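Local coordinates for hydrogenase expression/formation protein HypE (PDB 2Z1U) that binds ATP and magnesium and probably takes part in the maturation of hydrogenases, at residues L26-R29 / I35-T38. Residues are numbered along the deposited sequence; the frame is centred on the assembly and turned at random.
Sequences LFLR and ILGT. With ATP (adenosine-5'-triphosphate), chain D.
L28 and L36 meet through their branched ends, joining the C-terminal part of helix 17-31 to the short helix 34-37. The contact is apolar: CD1 of L28 packs 3.6 Å from CG of L36 and just as near its CD2, the two side chains running askew to one another. Leucine suits both places, because the fork of L28 reaches both L36 and G37, while that of L36 splits between L28 and the nucleotide. On L28 the second methyl, CD2, lies 4.1 Å from CA of G37, where the backbone of the turn is bare of any side chain. On L36, CG stands anti to the backbone N (chi1 -176°), which carries the fork across to helix 17-31 and leaves CD1 for the nucleotide, 3.5 Å from N3 of ATP.

The adenine is met by both segments. F27 sets a face of its ring under the exocyclic amine, with ATP N6 3.3 Å above the plane and over the ring centre, while its CB comes 3.6 Å from ATP N1. The two planes are inclined by only about 20°, laying the amine nearly flat on an apolar, polarisable face that suits it; the same ring also meets that of F96.

Polar partners lie outside this apolar patch. N33 OD1, just ahead in the chain, accepts a hydrogen bond from L36 N, and R29, pointing away from segment 35-38, forms a salt bridge with E108 on helix 104-121. Together F27 and L36 form part of the adenine pocket; the whole PurM-like ATP site is shared between subunits, T222 and R223 of the second subunit also hydrogen-bonding ATP.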
loop_
_atom_site.group_PDB
_atom_site.type_symbol
_atom_site.label_atom_id
_atom_site.label_comp_id
_atom_site.label_asym_id
_atom_site.label_seq_id
_atom_site.Cartn_x
_atom_site.Cartn_y
_atom_site.Cartn_z
ATOM N N LEU A 26 -7.579 16.351 -8.986
ATOM C CA LEU A 26 -8.376 15.788 -7.903
ATOM C C LEU A 26 -7.546 15.459 -6.673
ATOM O O LEU A 26 -7.747 16.059 -5.616
ATOM C CB LEU A 26 -9.160 14.549 -8.358
ATOM C CG LEU A 26 -10.038 13.882 -7.282
ATOM C CD1 LEU A 26 -11.149 14.816 -6.792
ATOM C CD2 LEU A 26 -10.616 12.579 -7.790
ATOM N N PHE A 27 -6.622 14.510 -6.819
ATOM C CA PHE A 27 -5.872 13.983 -5.672
ATOM C C PHE A 27 -4.981 15.043 -5.027
ATOM O O PHE A 27 -5.100 15.291 -3.829
ATOM C CB PHE A 27 -5.067 12.729 -6.052
ATOM C CG PHE A 27 -5.923 11.561 -6.468
ATOM C CD1 PHE A 27 -6.810 10.963 -5.563
ATOM C CD2 PHE A 27 -5.827 11.035 -7.755
ATOM C CE1 PHE A 27 -7.605 9.878 -5.948
ATOM C CE2 PHE A 27 -6.621 9.948 -8.149
ATOM C CZ PHE A 27 -7.511 9.373 -7.245
ATOM N N LEU A 28 -4.117 15.679 -5.825
ATOM C CA LEU A 28 -3.239 16.749 -5.334
ATOM C C LEU A 28 -4.014 17.925 -4.763
ATOM O O LEU A 28 -3.587 18.542 -3.786
ATOM C CB LEU A 28 -2.316 17.267 -6.445
ATOM C CG LEU A 28 -0.927 16.644 -6.463
ATOM C CD1 LEU A 28 -0.995 15.113 -6.620
ATOM C CD2 LEU A 28 -0.085 17.297 -7.555
ATOM N N ARG A 29 -5.154 18.231 -5.373
ATOM C CA ARG A 29 -5.969 19.351 -4.918
ATOM C C ARG A 29 -6.421 19.119 -3.481
ATOM O O ARG A 29 -6.270 19.990 -2.623
ATOM C CB ARG A 29 -7.166 19.560 -5.840
ATOM C CG ARG A 29 -7.839 20.916 -5.674
ATOM C CD ARG A 29 -8.962 21.104 -6.684
ATOM N NE ARG A 29 -10.246 20.734 -6.088
ATOM C CZ ARG A 29 -10.973 19.665 -6.413
ATOM N NH1 ARG A 29 -10.575 18.830 -7.367
ATOM N NH2 ARG A 29 -12.126 19.445 -5.793
ATOM N N ILE A 35 5.279 17.872 -0.618
ATOM C CA ILE A 35 5.918 16.560 -0.770
ATOM C C ILE A 35 5.248 15.773 -1.890
ATOM O O ILE A 35 5.928 15.354 -2.821
ATOM C CB ILE A 35 5.975 15.741 0.533
ATOM C CG1 ILE A 35 6.694 16.541 1.630
ATOM C CG2 ILE A 35 6.658 14.391 0.281
ATOM C CD1 ILE A 35 6.810 15.812 2.983
ATOM N N LEU A 36 3.937 15.564 -1.793
ATOM C CA LEU A 36 3.132 15.027 -2.909
ATOM C C LEU A 36 3.274 15.837 -4.217
ATOM O O LEU A 36 3.370 15.261 -5.313
ATOM C CB LEU A 36 1.643 14.986 -2.523
ATOM C CG LEU A 36 0.702 14.361 -3.561
ATOM C CD1 LEU A 36 1.159 12.936 -3.947
ATOM C CD2 LEU A 36 -0.731 14.367 -3.070
ATOM N N GLY A 37 3.273 17.166 -4.093
ATOM C CA GLY A 37 3.268 18.081 -5.256
ATOM C C GLY A 37 4.439 17.841 -6.195
ATOM O O GLY A 37 4.394 18.146 -7.372
ATOM N N THR A 38 5.490 17.255 -5.652
ATOM C CA THR A 38 6.686 16.931 -6.398
ATOM C C THR A 38 6.393 16.001 -7.619
ATOM O O THR A 38 7.047 16.109 -8.669
ATOM C CB THR A 38 7.696 16.336 -5.390
ATOM O OG1 THR A 38 8.993 16.866 -5.625
ATOM C CG2 THR A 38 7.705 14.859 -5.419
HETATM P PG ATP D . 2.998 3.312 -12.853
HETATM O O1G ATP D . 1.922 3.250 -11.753
HETATM O O2G ATP D . 2.399 3.526 -14.208
HETATM O O3G ATP D . 4.015 2.181 -12.803
HETATM P PB ATP D . 4.537 5.312 -11.398
HETATM O O1B ATP D . 4.042 4.477 -10.199
HETATM O O2B ATP D . 6.007 5.577 -11.511
HETATM O O3B ATP D . 3.888 4.651 -12.704
HETATM P PA ATP D . 2.247 6.999 -11.251
HETATM O O1A ATP D . 1.806 7.269 -12.688
HETATM O O2A ATP D . 1.476 5.880 -10.609
HETATM O O3A ATP D . 3.868 6.768 -11.249
HETATM O "O5'" ATP D . 2.217 8.303 -10.374
HETATM C "C5'" ATP D . 2.588 9.587 -10.895
HETATM C "C4'" ATP D . 2.597 10.550 -9.726
HETATM O "O4'" ATP D . 1.227 10.705 -9.306
HETATM C "C3'" ATP D . 3.365 10.016 -8.529
HETATM O "O3'" ATP D . 4.051 11.121 -7.908
HETATM C "C2'" ATP D . 2.288 9.494 -7.572
HETATM O "O2'" ATP D . 2.706 9.667 -6.217
HETATM C "C1'" ATP D . 1.072 10.380 -7.910
HETATM N N9 ATP D . -0.233 9.686 -7.746
HETATM C C8 ATP D . -0.780 8.770 -8.559
HETATM N N7 ATP D . -1.988 8.381 -8.090
HETATM C C5 ATP D . -2.174 9.047 -6.935
HETATM C C6 ATP D . -3.239 9.106 -5.905
HETATM N N6 ATP D . -4.332 8.321 -6.033
HETATM N N1 ATP D . -3.061 9.930 -4.878
HETATM C C2 ATP D . -1.977 10.713 -4.714
HETATM N N3 ATP D . -0.979 10.712 -5.629
HETATM C C4 ATP D . -1.044 9.912 -6.725
#